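Local coordinates for protein transcriptional regulators (LACI-FAMILY TRANSCRIPTIONAL REGULATORY PROTEIN) (Corynebacterium glutamicum, PDB 3GYB) that probably acts as a LacI-family transcriptional regulator that recognises cis-regulatory DNA and carries a magnesium ion in its periplasmic-binding-protein-like region, at residues A[209-214]-A[225-230]. Sequence-based numbering, arbitrary orientation.
Sequences IGYDNT and TTIDDN. With MG (magnesium ion), chain C.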
ATOM      1  N   ILE A 209      13.502  13.530   0.263  1.00 12.02           N
ATOM      2  CA  ILE A 209      13.188  13.051  -1.071  1.00 10.77           C
ATOM      3  C   ILE A 209      13.186  11.527  -1.031  1.00 11.87           C
ATOM      4  O   ILE A 209      14.078  10.909  -0.441  1.00 11.17           O
ATOM      5  CB  ILE A 209      14.191  13.585  -2.135  1.00 12.10           C
ATOM      6  CG1 ILE A 209      13.847  12.994  -3.507  1.00 12.24           C
ATOM      7  CG2 ILE A 209      15.626  13.268  -1.716  1.00 10.42           C
ATOM      8  CD1 ILE A 209      14.537  13.681  -4.679  1.00 14.03           C
ATOM      9  N   GLY A 210      12.160  10.932  -1.634  1.00  8.85           N
ATOM     10  CA  GLY A 210      12.039   9.484  -1.648  1.00 10.31           C
ATOM     11  C   GLY A 210      12.410   8.863  -2.978  1.00  9.04           C
ATOM     12  O   GLY A 210      13.108   9.477  -3.785  1.00 10.77           O
ATOM     13  N   TYR A 211      11.927   7.648  -3.216  1.00  9.91           N
ATOM     14  CA  TYR A 211      12.226   6.924  -4.447  1.00 10.23           C
ATOM     15  C   TYR A 211      11.132   5.881  -4.655  1.00 10.45           C
ATOM     16  O   TYR A 211      10.825   5.122  -3.738  1.00 11.68           O
ATOM     17  CB  TYR A 211      13.594   6.230  -4.308  1.00 11.50           C
ATOM     18  CG  TYR A 211      14.314   5.904  -5.609  1.00 12.73           C
ATOM     19  CD1 TYR A 211      15.596   6.402  -5.854  1.00 12.72           C
ATOM     20  CD2 TYR A 211      13.740   5.071  -6.566  1.00 13.03           C
ATOM     21  CE1 TYR A 211      16.288   6.074  -7.018  1.00 10.13           C
ATOM     22  CE2 TYR A 211      14.429   4.738  -7.741  1.00 12.53           C
ATOM     23  CZ  TYR A 211      15.700   5.244  -7.953  1.00 12.08           C
ATOM     24  OH  TYR A 211      16.385   4.914  -9.108  1.00 11.57           O
ATOM     25  N   ASP A 212      10.542   5.884  -5.852  1.00 11.23           N
ATOM     26  CA  ASP A 212       9.483   4.959  -6.283  1.00 10.78           C
ATOM     27  C   ASP A 212       8.231   5.637  -6.824  1.00 11.75           C
ATOM     28  O   ASP A 212       7.541   5.064  -7.644  1.00 11.75           O
ATOM     29  CB  ASP A 212       9.013   4.013  -5.165  1.00 12.07           C
ATOM     30  CG  ASP A 212      10.027   2.939  -4.825  1.00 13.98           C
ATOM     31  OD1 ASP A 212      11.007   2.770  -5.580  1.00 14.92           O
ATOM     32  OD2 ASP A 212       9.829   2.261  -3.794  1.00 14.05           O
ATOM     33  N   ASN A 213       7.937   6.852  -6.379  1.00 12.23           N
ATOM     34  CA  ASN A 213       6.705   7.528  -6.794  1.00 12.70           C
ATOM     35  C   ASN A 213       5.509   6.602  -6.577  1.00 13.46           C
ATOM     36  O   ASN A 213       4.700   6.353  -7.487  1.00 12.18           O
ATOM     37  CB  ASN A 213       6.731   7.973  -8.257  1.00 13.20           C
ATOM     38  CG  ASN A 213       5.531   8.850  -8.595  1.00 14.50           C
ATOM     39  OD1 ASN A 213       5.156   9.711  -7.800  1.00 13.68           O
ATOM     40  ND2 ASN A 213       4.925   8.637  -9.760  1.00 13.67           N
ATOM     41  N   THR A 214       5.420   6.088  -5.357  1.00 12.54           N
ATOM     42  CA  THR A 214       4.334   5.208  -4.940  1.00 12.06           C
ATOM     43  C   THR A 214       3.044   6.020  -4.942  1.00 13.30           C
ATOM     44  O   THR A 214       3.078   7.252  -4.967  1.00 12.87           O
ATOM     45  CB  THR A 214       4.531   4.734  -3.494  1.00 13.46           C
ATOM     46  OG1 THR A 214       4.705   5.882  -2.650  1.00 13.65           O
ATOM     47  CG2 THR A 214       5.729   3.815  -3.368  1.00 12.18           C
ATOM     48  N   THR A 225       8.191  14.493  -2.600  1.00  9.68           N
ATOM     49  CA  THR A 225       9.111  14.677  -3.721  1.00 11.81           C
ATOM     50  C   THR A 225       9.815  13.324  -3.784  1.00 11.73           C
ATOM     51  O   THR A 225      10.261  12.802  -2.764  1.00 11.23           O
ATOM     52  CB  THR A 225      10.109  15.803  -3.426  1.00 11.96           C
ATOM     53  OG1 THR A 225       9.403  17.047  -3.421  1.00 12.45           O
ATOM     54  CG2 THR A 225      11.218  15.849  -4.475  1.00 11.94           C
ATOM     55  N   THR A 226       9.917  12.757  -4.979  1.00 12.35           N
ATOM     56  CA  THR A 226      10.477  11.421  -5.111  1.00 11.35           C
ATOM     57  C   THR A 226      11.063  11.168  -6.495  1.00 12.75           C
ATOM     58  O   THR A 226      10.817  11.917  -7.440  1.00 13.19           O
ATOM     59  CB  THR A 226       9.340  10.393  -4.844  1.00 11.83           C
ATOM     60  OG1 THR A 226       9.831   9.053  -4.932  1.00 11.05           O
ATOM     61  CG2 THR A 226       8.223  10.586  -5.870  1.00 12.27           C
ATOM     62  N   ILE A 227      11.851  10.106  -6.601  1.00 12.32           N
ATOM     63  CA  ILE A 227      12.442   9.722  -7.875  1.00 14.26           C
ATOM     64  C   ILE A 227      11.521   8.687  -8.510  1.00 13.30           C
ATOM     65  O   ILE A 227      11.235   7.650  -7.912  1.00 13.23           O
ATOM     66  CB  ILE A 227      13.830   9.076  -7.683  1.00 13.95           C
ATOM     67  CG1 ILE A 227      14.800  10.086  -7.061  1.00 15.96           C
ATOM     68  CG2 ILE A 227      14.337   8.534  -9.016  1.00 15.62           C
ATOM     69  CD1 ILE A 227      14.966  11.374  -7.848  1.00 15.06           C
ATOM     70  N   ASP A 228      11.035   8.981  -9.709  1.00 14.24           N
ATOM     71  CA  ASP A 228      10.175   8.050 -10.427  1.00 13.98           C
ATOM     72  C   ASP A 228      11.082   6.898 -10.865  1.00 14.36           C
ATOM     73  O   ASP A 228      12.062   7.120 -11.579  1.00 14.27           O
ATOM     74  CB  ASP A 228       9.580   8.746 -11.655  1.00 15.30           C
ATOM     75  CG  ASP A 228       8.503   7.929 -12.335  1.00 17.54           C
ATOM     76  OD1 ASP A 228       8.493   6.691 -12.187  1.00 15.57           O
ATOM     77  OD2 ASP A 228       7.668   8.537 -13.041  1.00 19.37           O
ATOM     78  N   ASP A 229      10.779   5.681 -10.415  1.00 12.60           N
ATOM     79  CA  ASP A 229      11.580   4.511 -10.774  1.00 11.90           C
ATOM     80  C   ASP A 229      11.069   3.882 -12.071  1.00 12.61           C
ATOM     81  O   ASP A 229      11.451   2.761 -12.422  1.00 13.99           O
ATOM     82  CB  ASP A 229      11.544   3.468  -9.641  1.00 11.81           C
ATOM     83  CG  ASP A 229      10.154   2.896  -9.419  1.00 11.65           C
ATOM     84  OD1 ASP A 229       9.193   3.598  -9.771  1.00 10.84           O
ATOM     85  OD2 ASP A 229      10.018   1.765  -8.896  1.00 13.44           O
ATOM     86  N   ASN A 230      10.202   4.608 -12.770  1.00 12.20           N
ATOM     87  CA  ASN A 230       9.629   4.145 -14.027  1.00 14.52           C
ATOM     88  C   ASN A 230       9.060   2.735 -13.870  1.00 14.47           C
ATOM     89  O   ASN A 230       9.241   1.883 -14.740  1.00 15.12           O
ATOM     90  CB  ASN A 230      10.701   4.143 -15.123  1.00 17.42           C
ATOM     91  CG  ASN A 230      10.128   4.402 -16.498  1.00 19.50           C
ATOM     92  OD1 ASN A 230       9.001   4.004 -16.800  1.00 19.54           O
ATOM     93  ND2 ASN A 230      10.907   5.067 -17.348  1.00 20.02           N
TER
HETATM   94 MG    MG C   1       7.149   3.649  -9.227  1.00 12.59          MG
HETATM   95  O   HOH W   1      12.019   0.834  -6.991  1.00 24.53           O
HETATM   96  O   HOH W   2       5.000   3.936  -8.690  1.00 12.26           O
HETATM   97  O   HOH W   3       6.930   5.279 -10.649  1.00 12.77           O
HETATM   98  O   HOH W   4       7.545   1.928  -7.891  1.00 11.69           O
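Thr225 opens the pairing through its backbone: Gly210 N donates to Thr225 O over 2.9 Å with a nearly straight 170° angle, and the methyl CG2 of Thr225 lies against CG1 and CD1 of Ile209. At Thr226 the hydroxyl, anti to the backbone N (chi1 -179°), reaches the loop that follows strand 207-211, where Asn213 N donates to Thr226 OG1 at 3.2 Å; Asp185 also hydrogen-bonds this oxygen. The methyl CG2 of Thr226 packs on Asn213 CA, while Asn213 OD1 pairs with Arg266. The backbone of Ile227 takes part in two hydrogen bonds. Its N donates to Gly210 O, a bent bond that arrives well above the carbonyl plane, whereas its O accepts from Asp212 N at 2.8 Å. On the face opposite the Thr226 side chain, Ile227 CG2 sits 3.8 Å from the centroid of the Tyr211 ring, a CH-pi contact over the face, and Ile227 CD1 touches Ile209 CD1; helix 102-115 covers this apolar patch. The two strands run parallel, 29° apart, as the beta-alpha-beta unit of strand 207-211, helix 215-218 and strand 226-228 within the periplasmic-binding-protein-like fold. At the strand's last residue, Asp228 OD1 accepts from Asn230 N, an Asx turn, and also from a metal-bound water. Asp229 CB meets the edge of the Tyr211 ring near its plane. The Asp229 carboxylate binds magnesium through OD1 at 2.1 Å, joined by Asp212 O at 2.2 Å, three waters and Ser231, so the ion joins the loops that follow the two strands. Asp229 OD2 lies 3.6 Å from Asp212 OD1; one water donates to both oxygens, which would be expected to ease the repulsion between these like charges, while a metal-bound water donates to Asp229 OD2.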